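Local coordinates for sugar ABC transporter, periplasmic sugar-binding protein (Caulobacter crescentus, PDB 4IRX) that binds myo-inositol in the periplasm and probably hands it over to an ABC transporter for nutrient uptake, at residues D112-G117 against S146-K151; I226-I231 against V247-G252; M243-E248 against P279-S284. One frame throughout, in Å; residues are numbered along the deposited sequence. Where two conformers were deposited one is given.

Contact 1 of 3, residues D112-G117 against S146-K151; sequences DNVAGG and SIERVK. With INS (1,2,3,4,5,6-hexahydroxy-cyclohexane), chain C.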
ATOM      1  N   ASP A 112      -8.403   1.705  -4.827  1.00 10.75           N
ATOM      2  CA  ASP A 112      -8.789   3.107  -4.957  1.00 11.20           C
ATOM      3  C   ASP A 112      -8.325   3.800  -3.701  1.00 11.14           C
ATOM      4  O   ASP A 112      -9.039   3.823  -2.698  1.00 11.51           O
ATOM      5  CB  ASP A 112     -10.306   3.252  -5.110  1.00  9.57           C
ATOM      6  CG  ASP A 112     -10.741   4.688  -5.337  1.00 13.30           C
ATOM      7  OD1 ASP A 112      -9.935   5.621  -5.136  1.00 14.70           O
ATOM      8  OD2 ASP A 112     -11.927   4.878  -5.691  1.00 16.71           O
ATOM      9  N   ASN A 113      -7.126   4.360  -3.780  1.00  7.62           N
ATOM     10  CA  ASN A 113      -6.498   4.880  -2.577  1.00  7.31           C
ATOM     11  C   ASN A 113      -7.017   6.234  -2.138  1.00  9.93           C
ATOM     12  O   ASN A 113      -7.003   6.547  -0.938  1.00 10.76           O
ATOM     13  CB  ASN A 113      -4.979   4.872  -2.742  1.00  9.33           C
ATOM     14  CG  ASN A 113      -4.384   3.491  -2.489  1.00 10.37           C
ATOM     15  OD1 ASN A 113      -4.634   2.892  -1.441  1.00 11.92           O
ATOM     16  ND2 ASN A 113      -3.647   2.956  -3.464  1.00 12.88           N
ATOM     17  N   VAL A 114      -7.512   7.024  -3.097  1.00 10.08           N
ATOM     18  CA  VAL A 114      -8.238   8.238  -2.738  1.00 11.38           C
ATOM     19  C   VAL A 114      -9.482   7.887  -1.912  1.00 11.16           C
ATOM     20  O   VAL A 114      -9.728   8.481  -0.859  1.00 11.45           O
ATOM     21  CB  VAL A 114      -8.648   9.076  -3.969  1.00 10.94           C
ATOM     22  CG1 VAL A 114      -9.468  10.288  -3.501  1.00 13.49           C
ATOM     23  CG2 VAL A 114      -7.415   9.519  -4.781  1.00 11.09           C
ATOM     24  N   ALA A 115     -10.257   6.896  -2.357  1.00 10.41           N
ATOM     25  CA  ALA A 115     -11.415   6.479  -1.580  1.00 11.25           C
ATOM     26  C   ALA A 115     -10.984   5.934  -0.228  1.00 11.10           C
ATOM     27  O   ALA A 115     -11.669   6.143   0.761  1.00 11.08           O
ATOM     28  CB  ALA A 115     -12.226   5.443  -2.330  1.00 12.24           C
ATOM     29  N   GLY A 116      -9.857   5.217  -0.181  1.00 10.42           N
ATOM     30  CA  GLY A 116      -9.368   4.714   1.104  1.00  9.68           C
ATOM     31  C   GLY A 116      -9.009   5.787   2.107  1.00  8.32           C
ATOM     32  O   GLY A 116      -9.413   5.706   3.269  1.00 10.31           O
ATOM     33  N   GLY A 117      -8.270   6.794   1.641  1.00  8.42           N
ATOM     34  CA  GLY A 117      -7.921   7.921   2.480  1.00  8.81           C
ATOM     35  C   GLY A 117      -9.159   8.686   2.912  1.00  9.33           C
ATOM     36  O   GLY A 117      -9.298   9.087   4.081  1.00  9.42           O
ATOM     37  N   SER A 146       0.605   6.516  -1.547  1.00 11.60           N
ATOM     38  CA  SER A 146       0.760   7.540  -0.519  0.74 11.11           C
ATOM     39  C   SER A 146       0.125   8.844  -0.976  1.00 12.80           C
ATOM     40  O   SER A 146      -0.671   9.451  -0.263  1.00 11.22           O
ATOM     41  CB  SER A 146       2.230   7.749  -0.214  0.74 12.10           C
ATOM     42  OG  SER A 146       2.380   8.691   0.832  0.74 10.17           O
ATOM     43  N   ILE A 147       0.486   9.285  -2.168  1.00 11.68           N
ATOM     44  CA  ILE A 147      -0.054  10.525  -2.707  1.00 13.18           C
ATOM     45  C   ILE A 147      -1.578  10.526  -2.728  1.00 10.48           C
ATOM     46  O   ILE A 147      -2.212  11.495  -2.295  1.00 11.29           O
ATOM     47  CB  ILE A 147       0.524  10.775  -4.115  1.00 13.41           C
ATOM     48  CG1 ILE A 147       2.043  10.943  -4.014  1.00 18.67           C
ATOM     49  CG2 ILE A 147      -0.153  11.963  -4.764  1.00 15.27           C
ATOM     50  CD1 ILE A 147       2.767  10.863  -5.343  1.00 23.78           C
ATOM     51  N   GLU A 148      -2.168   9.428  -3.177  1.00 10.62           N
ATOM     52  CA  GLU A 148      -3.625   9.347  -3.273  1.00  9.30           C
ATOM     53  C   GLU A 148      -4.324   9.161  -1.920  1.00 10.06           C
ATOM     54  O   GLU A 148      -5.385   9.744  -1.668  1.00 10.75           O
ATOM     55  CB  GLU A 148      -4.014   8.222  -4.229  1.00 10.49           C
ATOM     56  CG  GLU A 148      -3.666   8.548  -5.670  1.00 13.16           C
ATOM     57  CD  GLU A 148      -3.800   7.352  -6.576  1.00 22.84           C
ATOM     58  OE1 GLU A 148      -4.245   6.294  -6.089  1.00 21.06           O
ATOM     59  OE2 GLU A 148      -3.440   7.470  -7.764  1.00 38.25           O
ATOM     60  N   ARG A 149      -3.737   8.363  -1.036  1.00  9.24           N
ATOM     61  CA  ARG A 149      -4.285   8.228   0.312  1.00  8.72           C
ATOM     62  C   ARG A 149      -4.300   9.552   1.031  1.00 11.03           C
ATOM     63  O   ARG A 149      -5.291   9.885   1.681  1.00  9.94           O
ATOM     64  CB  ARG A 149      -3.491   7.236   1.166  1.00 14.24           C
ATOM     65  CG  ARG A 149      -4.099   5.880   1.205  1.00 15.03           C
ATOM     66  CD  ARG A 149      -3.181   4.844   1.841  1.00 13.50           C
ATOM     67  NE  ARG A 149      -3.175   3.693   0.955  1.00 10.59           N
ATOM     68  CZ  ARG A 149      -2.356   2.657   1.051  1.00 10.47           C
ATOM     69  NH1 ARG A 149      -1.462   2.619   2.038  1.00  9.49           N
ATOM     70  NH2 ARG A 149      -2.413   1.687   0.152  1.00 12.57           N
ATOM     71  N   VAL A 150      -3.195  10.286   0.953  1.00 10.39           N
ATOM     72  CA  VAL A 150      -3.079  11.593   1.558  0.74 10.58           C
ATOM     73  C   VAL A 150      -4.150  12.535   0.987  1.00 10.79           C
ATOM     74  O   VAL A 150      -4.797  13.274   1.710  1.00 10.17           O
ATOM     75  CB  VAL A 150      -1.650  12.148   1.323  0.74 14.99           C
ATOM     76  CG1 VAL A 150      -1.624  13.609   1.462  0.74 17.36           C
ATOM     77  CG2 VAL A 150      -0.685  11.514   2.303  0.74 16.09           C
ATOM     78  N   LYS A 151      -4.324  12.484  -0.344  1.00  9.56           N
ATOM     79  CA  LYS A 151      -5.329  13.363  -0.985  1.00  8.29           C
ATOM     80  C   LYS A 151      -6.730  13.072  -0.434  1.00  8.65           C
ATOM     81  O   LYS A 151      -7.482  13.973  -0.135  1.00 11.08           O
ATOM     82  CB  LYS A 151      -5.321  13.264  -2.525  1.00 10.56           C
ATOM     83  CG  LYS A 151      -6.558  13.934  -3.129  1.00 20.74           C
ATOM     84  CD  LYS A 151      -6.538  14.126  -4.613  1.00 34.51           C
ATOM     85  CE  LYS A 151      -7.676  15.069  -4.991  1.00 38.00           C
ATOM     86  NZ  LYS A 151      -9.027  14.453  -4.798  1.00 34.21           N
TER
HETATM   87  C1  INS C 401       0.625  -0.557   0.271  1.00  8.24           C
HETATM   88  C2  INS C 401       0.507  -0.933   1.711  1.00  8.99           C
HETATM   89  C3  INS C 401       1.889  -0.994   2.308  1.00  8.66           C
HETATM   90  C4  INS C 401       2.555   0.341   2.210  1.00 10.19           C
HETATM   91  C5  INS C 401       2.728   0.723   0.788  1.00  8.58           C
HETATM   92  C6  INS C 401       1.399   0.730   0.070  1.00 10.68           C
HETATM   93  O1  INS C 401      -0.651  -0.459  -0.310  1.00  8.29           O
HETATM   94  O2  INS C 401      -0.296  -0.004   2.374  1.00 10.06           O
HETATM   95  O3  INS C 401       1.836  -1.432   3.643  1.00  9.33           O
HETATM   96  O4  INS C 401       3.779   0.334   2.874  1.00 11.40           O
HETATM   97  O5  INS C 401       3.352   1.965   0.719  1.00 10.97           O
HETATM   98  O6  INS C 401       1.537   1.119  -1.273  1.00  8.84           O
HETATM   99  O   HOH W   1      -7.563   6.331  -6.167  1.00 26.17           O
HETATM  100  O   HOH W   2      -2.491   4.316  -6.015  1.00 17.85           O

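Contact 2 of 3, residues I226-I231 against V247-G252; sequences IGFDAI and VEQNPG. With INS (1,2,3,4,5,6-hexahydroxy-cyclohexane), chain C.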
ATOM      1  N   ILE A 226      -5.706   4.836  13.638  1.00 12.97           N
ATOM      2  CA  ILE A 226      -6.332   4.190  12.498  1.00 10.38           C
ATOM      3  C   ILE A 226      -5.238   3.838  11.531  1.00 10.60           C
ATOM      4  O   ILE A 226      -4.321   4.643  11.305  1.00 12.22           O
ATOM      5  CB  ILE A 226      -7.322   5.117  11.769  1.00 15.42           C
ATOM      6  CG1 ILE A 226      -8.432   5.551  12.703  1.00 19.86           C
ATOM      7  CG2 ILE A 226      -7.943   4.410  10.587  1.00 15.22           C
ATOM      8  CD1 ILE A 226      -9.654   5.961  11.948  1.00 29.75           C
ATOM      9  N   GLY A 227      -5.298   2.624  10.993  1.00 11.14           N
ATOM     10  CA  GLY A 227      -4.311   2.178  10.024  1.00  9.73           C
ATOM     11  C   GLY A 227      -4.911   1.911   8.648  1.00  9.20           C
ATOM     12  O   GLY A 227      -6.010   2.344   8.305  1.00 11.96           O
ATOM     13  N   PHE A 228      -4.154   1.158   7.880  1.00 11.24           N
ATOM     14  CA  PHE A 228      -4.516   0.816   6.509  1.00  9.30           C
ATOM     15  C   PHE A 228      -3.790  -0.479   6.215  1.00  7.87           C
ATOM     16  O   PHE A 228      -2.587  -0.575   6.451  1.00  9.92           O
ATOM     17  CB  PHE A 228      -4.039   1.939   5.564  1.00 10.69           C
ATOM     18  CG  PHE A 228      -4.788   2.006   4.238  1.00 10.10           C
ATOM     19  CD1 PHE A 228      -4.582   1.044   3.254  1.00 10.20           C
ATOM     20  CD2 PHE A 228      -5.684   3.046   3.983  1.00 11.34           C
ATOM     21  CE1 PHE A 228      -5.280   1.102   2.014  1.00 10.46           C
ATOM     22  CE2 PHE A 228      -6.377   3.134   2.762  1.00 12.00           C
ATOM     23  CZ  PHE A 228      -6.178   2.155   1.764  1.00 11.20           C
ATOM     24  N   ASP A 229      -4.513  -1.475   5.708  1.00  7.73           N
ATOM     25  CA  ASP A 229      -4.005  -2.780   5.164  1.00 10.94           C
ATOM     26  C   ASP A 229      -4.760  -3.979   5.721  1.00  8.99           C
ATOM     27  O   ASP A 229      -4.793  -5.023   5.093  1.00 10.48           O
ATOM     28  CB  ASP A 229      -2.495  -3.090   5.356  1.00  9.73           C
ATOM     29  CG  ASP A 229      -1.597  -2.207   4.524  1.00 11.98           C
ATOM     30  OD1 ASP A 229      -2.101  -1.562   3.583  1.00 10.59           O
ATOM     31  OD2 ASP A 229      -0.388  -2.140   4.828  1.00 11.10           O
ATOM     32  N   ALA A 230      -5.331  -3.837   6.913  1.00  8.29           N
ATOM     33  CA  ALA A 230      -5.999  -4.956   7.593  1.00 10.72           C
ATOM     34  C   ALA A 230      -5.094  -6.181   7.753  1.00 11.05           C
ATOM     35  O   ALA A 230      -5.512  -7.318   7.517  1.00 11.04           O
ATOM     36  CB  ALA A 230      -7.322  -5.326   6.888  1.00 11.12           C
ATOM     37  N   ILE A 231      -3.851  -5.957   8.156  1.00 12.33           N
ATOM     38  CA  ILE A 231      -2.984  -7.095   8.433  1.00 11.37           C
ATOM     39  C   ILE A 231      -3.449  -7.735   9.747  1.00 12.19           C
ATOM     40  O   ILE A 231      -4.066  -7.068  10.572  1.00 11.14           O
ATOM     41  CB  ILE A 231      -1.473  -6.720   8.491  1.00 12.30           C
ATOM     42  CG1 ILE A 231      -1.156  -5.890   9.726  1.00 12.21           C
ATOM     43  CG2 ILE A 231      -1.048  -5.984   7.201  1.00 12.33           C
ATOM     44  CD1 ILE A 231       0.350  -5.480   9.830  1.00 14.15           C
ATOM     45  N   VAL A 247      -8.111  -0.396   7.127  1.00  9.20           N
ATOM     46  CA  VAL A 247      -8.774  -0.377   5.827  1.00  9.51           C
ATOM     47  C   VAL A 247      -8.384  -1.623   5.062  1.00  9.06           C
ATOM     48  O   VAL A 247      -7.193  -1.898   4.897  1.00 10.09           O
ATOM     49  CB  VAL A 247      -8.408   0.887   4.998  1.00  8.22           C
ATOM     50  CG1 VAL A 247      -9.145   0.870   3.660  1.00 11.63           C
ATOM     51  CG2 VAL A 247      -8.744   2.157   5.749  1.00 11.12           C
ATOM     52  N   GLU A 248      -9.379  -2.365   4.588  1.00  7.60           N
ATOM     53  CA  GLU A 248      -9.168  -3.517   3.724  1.00  8.65           C
ATOM     54  C   GLU A 248      -9.029  -3.089   2.279  1.00 10.58           C
ATOM     55  O   GLU A 248      -9.879  -2.350   1.751  1.00 11.47           O
ATOM     56  CB  GLU A 248     -10.362  -4.472   3.842  1.00  9.43           C
ATOM     57  CG  GLU A 248     -10.323  -5.627   2.835  1.00 11.33           C
ATOM     58  CD  GLU A 248      -9.203  -6.603   3.078  1.00 13.17           C
ATOM     59  OE1 GLU A 248      -8.963  -6.947   4.255  1.00 11.99           O
ATOM     60  OE2 GLU A 248      -8.540  -7.031   2.108  1.00 15.43           O
ATOM     61  N   GLN A 249      -7.953  -3.529   1.634  1.00  9.81           N
ATOM     62  CA  GLN A 249      -7.713  -3.212   0.228  1.00  9.19           C
ATOM     63  C   GLN A 249      -7.485  -4.432  -0.661  1.00 11.27           C
ATOM     64  O   GLN A 249      -7.109  -4.298  -1.846  1.00 12.21           O
ATOM     65  CB  GLN A 249      -6.551  -2.238   0.069  1.00 11.21           C
ATOM     66  CG  GLN A 249      -5.208  -2.705   0.602  1.00 10.15           C
ATOM     67  CD  GLN A 249      -4.069  -1.921   0.000  1.00 10.68           C
ATOM     68  OE1 GLN A 249      -4.072  -1.602  -1.198  1.00 10.23           O
ATOM     69  NE2 GLN A 249      -3.096  -1.539   0.851  1.00 11.73           N
ATOM     70  N   ASN A 250      -7.734  -5.620  -0.121  1.00  9.75           N
ATOM     71  CA  ASN A 250      -7.694  -6.859  -0.922  1.00 11.31           C
ATOM     72  C   ASN A 250      -6.429  -7.077  -1.755  1.00  9.95           C
ATOM     73  O   ASN A 250      -6.490  -7.259  -2.973  1.00 11.21           O
ATOM     74  CB  ASN A 250      -8.932  -6.938  -1.834  1.00 16.02           C
ATOM     75  CG  ASN A 250     -10.178  -7.393  -1.088  1.00 23.83           C
ATOM     76  OD1 ASN A 250     -10.323  -8.579  -0.772  1.00 34.24           O
ATOM     77  ND2 ASN A 250     -11.069  -6.460  -0.796  1.00 28.47           N
ATOM     78  N   PRO A 251      -5.261  -7.100  -1.105  1.00 10.29           N
ATOM     79  CA  PRO A 251      -4.002  -7.283  -1.828  1.00  9.03           C
ATOM     80  C   PRO A 251      -3.915  -8.636  -2.517  1.00 11.01           C
ATOM     81  O   PRO A 251      -3.293  -8.681  -3.576  1.00  9.57           O
ATOM     82  CB  PRO A 251      -2.938  -7.136  -0.731  1.00 13.20           C
ATOM     83  CG  PRO A 251      -3.665  -7.427   0.559  1.00 10.87           C
ATOM     84  CD  PRO A 251      -5.058  -6.898   0.339  1.00 11.47           C
ATOM     85  N   GLY A 252      -4.515  -9.686  -1.973  1.00 10.02           N
ATOM     86  CA  GLY A 252      -4.502 -10.972  -2.652  1.00  9.29           C
ATOM     87  C   GLY A 252      -5.184 -10.837  -4.002  1.00  9.37           C
ATOM     88  O   GLY A 252      -4.670 -11.262  -5.034  1.00 10.50           O
TER
HETATM   89  C1  INS C 401       0.625  -0.557   0.271  1.00  8.24           C
HETATM   90  C2  INS C 401       0.507  -0.933   1.711  1.00  8.99           C
HETATM   91  C3  INS C 401       1.889  -0.994   2.308  1.00  8.66           C
HETATM   92  C4  INS C 401       2.555   0.341   2.210  1.00 10.19           C
HETATM   93  C5  INS C 401       2.728   0.723   0.788  1.00  8.58           C
HETATM   94  C6  INS C 401       1.399   0.730   0.070  1.00 10.68           C
HETATM   95  O1  INS C 401      -0.651  -0.459  -0.310  1.00  8.29           O
HETATM   96  O2  INS C 401      -0.296  -0.004   2.374  1.00 10.06           O
HETATM   97  O3  INS C 401       1.836  -1.432   3.643  1.00  9.33           O
HETATM   98  O4  INS C 401       3.779   0.334   2.874  1.00 11.40           O
HETATM   99  O5  INS C 401       3.352   1.965   0.719  1.00 10.97           O
HETATM  100  O6  INS C 401       1.537   1.119  -1.273  1.00  8.84           O
HETATM  101  O   HOH W   3      -6.088  -5.307   2.876  1.00 11.91           O
HETATM  102  O   HOH W   4      -7.045  -8.451   5.554  1.00 11.80           O

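Contact 3 of 3, residues M243-E248 against P279-S284; sequences MVATVE and PVLITS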
HETATM    1  N   MSE A 243      -6.791  -0.446  18.912  1.00 19.34           N
HETATM    2  CA  MSE A 243      -6.822   0.290  17.650  0.53 16.62           C
HETATM    3  C   MSE A 243      -8.275   0.374  17.230  1.00 15.50           C
HETATM    4  O   MSE A 243      -9.038  -0.548  17.460  1.00 16.72           O
HETATM    5  CB  MSE A 243      -6.025  -0.456  16.579  0.53 19.29           C
HETATM    6  CG  MSE A 243      -4.932   0.363  15.915  0.53 20.24           C
HETATM    7 SE   MSE A 243      -3.937  -0.702  14.647  0.53 31.29          SE
HETATM    8  CE  MSE A 243      -5.379  -0.973  13.354  0.53 28.49           C
ATOM      9  N   VAL A 244      -8.677   1.476  16.601  1.00 14.63           N
ATOM     10  CA  VAL A 244     -10.096   1.645  16.286  1.00 16.06           C
ATOM     11  C   VAL A 244     -10.506   1.093  14.916  1.00 14.30           C
ATOM     12  O   VAL A 244     -11.581   0.528  14.759  1.00 15.42           O
ATOM     13  CB  VAL A 244     -10.564   3.128  16.424  1.00 18.25           C
ATOM     14  CG1 VAL A 244     -10.550   3.569  17.871  1.00 27.79           C
ATOM     15  CG2 VAL A 244      -9.688   4.061  15.572  1.00 19.26           C
ATOM     16  N   ALA A 245      -9.618   1.217  13.939  1.00 12.03           N
ATOM     17  CA  ALA A 245      -9.994   0.863  12.583  1.00 11.74           C
ATOM     18  C   ALA A 245      -8.791   0.662  11.708  1.00 12.04           C
ATOM     19  O   ALA A 245      -7.680   1.106  12.030  1.00 11.53           O
ATOM     20  CB  ALA A 245     -10.920   1.949  11.973  1.00 13.20           C
ATOM     21  N   THR A 246      -9.018  -0.034  10.599  1.00 10.20           N
ATOM     22  CA  THR A 246      -8.025  -0.140   9.545  1.00 10.07           C
ATOM     23  C   THR A 246      -8.803  -0.171   8.231  1.00 11.35           C
ATOM     24  O   THR A 246     -10.015   0.079   8.222  1.00 14.02           O
ATOM     25  CB  THR A 246      -7.068  -1.372   9.734  1.00 10.85           C
ATOM     26  OG1 THR A 246      -6.086  -1.396   8.684  1.00 10.98           O
ATOM     27  CG2 THR A 246      -7.858  -2.690   9.746  1.00 12.18           C
ATOM     28  N   VAL A 247      -8.111  -0.396   7.127  1.00  9.20           N
ATOM     29  CA  VAL A 247      -8.774  -0.377   5.827  1.00  9.51           C
ATOM     30  C   VAL A 247      -8.384  -1.623   5.062  1.00  9.06           C
ATOM     31  O   VAL A 247      -7.193  -1.898   4.897  1.00 10.09           O
ATOM     32  CB  VAL A 247      -8.408   0.887   4.998  1.00  8.22           C
ATOM     33  CG1 VAL A 247      -9.145   0.870   3.660  1.00 11.63           C
ATOM     34  CG2 VAL A 247      -8.744   2.157   5.749  1.00 11.12           C
ATOM     35  N   GLU A 248      -9.379  -2.365   4.588  1.00  7.60           N
ATOM     36  CA  GLU A 248      -9.168  -3.517   3.724  1.00  8.65           C
ATOM     37  C   GLU A 248      -9.029  -3.089   2.279  1.00 10.58           C
ATOM     38  O   GLU A 248      -9.879  -2.350   1.751  1.00 11.47           O
ATOM     39  CB  GLU A 248     -10.362  -4.472   3.842  1.00  9.43           C
ATOM     40  CG  GLU A 248     -10.323  -5.627   2.835  1.00 11.33           C
ATOM     41  CD  GLU A 248      -9.203  -6.603   3.078  1.00 13.17           C
ATOM     42  OE1 GLU A 248      -8.963  -6.947   4.255  1.00 11.99           O
ATOM     43  OE2 GLU A 248      -8.540  -7.031   2.108  1.00 15.43           O
ATOM     44  N   PRO A 279     -11.890   0.013  -1.438  1.00 10.56           N
ATOM     45  CA  PRO A 279     -11.493  -0.348  -0.080  1.00 11.21           C
ATOM     46  C   PRO A 279     -12.677  -0.293   0.868  1.00 15.49           C
ATOM     47  O   PRO A 279     -13.680   0.368   0.592  1.00 14.41           O
ATOM     48  CB  PRO A 279     -10.478   0.735   0.268  1.00 14.56           C
ATOM     49  CG  PRO A 279     -11.008   1.957  -0.470  1.00 15.84           C
ATOM     50  CD  PRO A 279     -11.561   1.412  -1.761  1.00 13.05           C
ATOM     51  N   VAL A 280     -12.545  -0.953   2.008  1.00 11.07           N
ATOM     52  CA  VAL A 280     -13.596  -0.985   3.007  1.00 10.71           C
ATOM     53  C   VAL A 280     -12.982  -0.706   4.375  1.00 11.19           C
ATOM     54  O   VAL A 280     -11.985  -1.333   4.756  1.00 11.35           O
ATOM     55  CB  VAL A 280     -14.243  -2.376   3.068  1.00 15.86           C
ATOM     56  CG1 VAL A 280     -15.400  -2.380   4.069  1.00 18.26           C
ATOM     57  CG2 VAL A 280     -14.717  -2.823   1.701  1.00 20.57           C
ATOM     58  N   LEU A 281     -13.573   0.224   5.121  1.00 11.54           N
ATOM     59  CA  LEU A 281     -13.136   0.471   6.502  1.00 12.48           C
ATOM     60  C   LEU A 281     -13.512  -0.705   7.403  1.00 14.42           C
ATOM     61  O   LEU A 281     -14.649  -1.183   7.379  1.00 14.63           O
ATOM     62  CB  LEU A 281     -13.774   1.751   7.040  1.00 12.19           C
ATOM     63  CG  LEU A 281     -13.230   2.258   8.378  1.00 13.46           C
ATOM     64  CD1 LEU A 281     -11.934   2.943   8.145  1.00 17.35           C
ATOM     65  CD2 LEU A 281     -14.230   3.230   9.005  1.00 16.73           C
ATOM     66  N   ILE A 282     -12.549  -1.157   8.205  1.00 10.39           N
ATOM     67  CA  ILE A 282     -12.720  -2.291   9.112  1.00 10.45           C
ATOM     68  C   ILE A 282     -12.657  -1.801  10.545  1.00 11.62           C
ATOM     69  O   ILE A 282     -11.650  -1.220  10.963  1.00 14.72           O
ATOM     70  CB  ILE A 282     -11.615  -3.353   8.898  1.00 11.88           C
ATOM     71  CG1 ILE A 282     -11.619  -3.894   7.463  1.00 11.03           C
ATOM     72  CG2 ILE A 282     -11.769  -4.509   9.889  1.00 13.54           C
ATOM     73  CD1 ILE A 282     -12.840  -4.765   7.102  1.00 14.73           C
ATOM     74  N   THR A 283     -13.732  -2.062  11.292  1.00 13.44           N
ATOM     75  CA  THR A 283     -13.802  -1.759  12.723  1.00 12.48           C
ATOM     76  C   THR A 283     -14.162  -3.027  13.476  1.00 13.59           C
ATOM     77  O   THR A 283     -14.263  -4.099  12.880  1.00 13.61           O
ATOM     78  CB  THR A 283     -14.853  -0.680  13.001  1.00 15.92           C
ATOM     79  OG1 THR A 283     -16.146  -1.173  12.635  1.00 18.83           O
ATOM     80  CG2 THR A 283     -14.568   0.563  12.199  1.00 16.95           C
ATOM     81  N   SER A 284     -14.370  -2.933  14.790  1.00 13.24           N
ATOM     82  CA  SER A 284     -14.665  -4.147  15.545  1.00 16.13           C
ATOM     83  C   SER A 284     -15.960  -4.846  15.151  1.00 20.31           C
ATOM     84  O   SER A 284     -16.038  -6.075  15.251  1.00 24.40           O
ATOM     85  CB  SER A 284     -14.632  -3.859  17.053  1.00 21.46           C
ATOM     86  OG  SER A 284     -15.586  -2.875  17.381  1.00 27.08           O
TER
HETATM   87  O   HOH W   5     -13.376  -0.544  16.311  1.00 16.89           O

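Contact 1 of 3, residues D112-G117 against S146-K151
R149 reaches across from helix 144-160, runs beside the first turn of helix 113-127 and takes hold of N113 on its way to the ligand. Its CB lies at the edge of contact with N113 O, and CG comes closer, 3.7 Å from that oxygen. CD stays about as far from N113 OD1 as CG does, and only beyond CD, with the bend at chi3 (-132°), does NE come within bonding distance of it. From there the grip is side-on: NE donates to N113 OD1 at 2.9 Å, and NH2 donates to that same OD1 at 3.0 Å. Both nitrogens come from one face of the amide, above its plane, while the oxygen lies in the plane of the guanidinium; the two flat groups are 60° apart. Two bonds to a single atom fix the rotation of the arginine tip, whose outer nitrogens then serve the inositol: R149 NH2 to INS O1 at 2.8 Å, and R149 NH1 to INS O2 at 2.9 Å. N113 thus stands behind R149 and sets its aim at the ligand; the ring of F228 adds a cation-pi contact to the same guanidinium.

Beside this, V114 CG2 rests on E148 CB at 3.7 Å, and a water links N113 ND2 to E148 OE1. G117, with no side chain, lets the helices close in, its CA 3.4 Å from R149 O in a CA-H...O contact. The short helical segments cross at 41°, with D112 capping the first helix by accepting from A115 N. An arginine held by an asparagine at the start of a neighbouring helix is here part of the inositol pocket of a periplasmic binding protein.

Contact 2 of 3, residues I226-I231 against V247-G252
D229 and Q249 meet side by side at the inositol, their ends pointing the same way. D229 divides its carboxylate between two ligand hydroxyls: INS O2 donates to D229 OD1 at 2.7 Å and INS O3 to D229 OD2 at 2.6 Å. Q249 NE2 donates to INS O1 at 2.9 Å, and also to D229 OD1 at 2.9 Å. That second bond reaches OD1 on its anti side, with the acceptor in the amide plane and the two flat groups 30° apart. OD1 therefore takes both a ligand hydroxyl and an amide N-H, so the bond between the two side chains helps keep both aimed at the inositol hydroxyls.

F228 lies just behind. Its ring edge carries Q249 NE2 near CE1, ring and amide being almost perpendicular, while one face receives V247 CB in a CH-pi contact 3.7 Å from the ring centroid. The valine methyls follow the ring, CG1 lying by CE2 and CZ and CG2 by CD2.

Here the chain leaves strand 246-248 for helix 251-268, where P251 packs on F22 of helix 21-37; this is consistent with one of the crossings between lobes in the two-lobed sugar-binding proteins of this clan.

Behind these, D229 N donates to V247 O at 2.8 Å, and A230 N to the hydroxyl OG1 of T246. A230 CB sits 3.5 Å from E248 OE1. Two waters stitch the loop to the glutamate, one from D229 O to Q249 N with a weak bond to E248 OE2, the other joining A230 O to E248 OE1. E248 OE2 further accepts from N250 N at 2.8 Å and bonds S291.

Contact 3 of 3, residues M243-E248 against P279-S284
I282 and T246 sit opposite each other on two neighbouring antiparallel strands, and with E248 these residues bury the most surface here. T246 and I282 form a hydrogen-bonded pair: T246 N donates to I282 O at 2.9 Å, and I282 N returns the bond to T246 O at 2.8 Å, nearly straight at 177° but from above the carbonyl plane. Their side chains lie side by side, pointing the same way, with T246 CG2 3.9 Å from I282 CB. T246 OG1 is anti to the backbone N (chi1 -178°), which puts CG2 between N and the carbonyl carbon, the methyl that meets I282. The hydroxyl looks elsewhere, to D203.

E248 pairs with V280 in the same manner, E248 N bonding V280 O at 2.8 Å and V280 N bonding E248 O at 3.0 Å. On the face shared by T246, E248, V280 and I282, the isoleucine CG1 and CD1 lie over E248 CB, so the aliphatic base of the glutamate packs while its chain, bent at chi2 (67°), leads away from the strand pair toward N250.

V247 and L281, between these pairs, are a non-hydrogen-bonded pair whose side chains take the other face and cross at about a right angle. V247 CG1 touches P279 CB at 3.6 Å, and L281 CD1 settles 3.4 Å from T246 O. Beyond the last bridge a water takes over, donating to V244 O and accepting from S284 N. Strand 246-248 is outermost in its sheet within this chain, and strand 275-282 is its neighbour there. Because the main chain does the joining and the side chains add apolar contact, the pairing depends little on polar side chains, and the tips of T246 and E248 can bond elsewhere in the fold.

How the contacts relate
Contact 2 is the buried one; contacts 1 and 3 each combine buried residues with others nearer the surface. Contacts 1 and 2 both touch the inositol and meet over F228, whose ring packs against R149 and N113. Their ligand-side polar work is done by side chains, an arginine held by an asparagine in contact 1, a carboxylate and an amide in contact 2, though contact 2 also has one main-chain bond. Contact 3, farther from the ligand, relies on main-chain bonds between strands. Contacts 2 and 3 share V247 and E248 on strand 246-248, so one strand serves the pocket loop and the sheet together. P279 of contact 3 also packs on the helix start of contact 1, at G116 and D112.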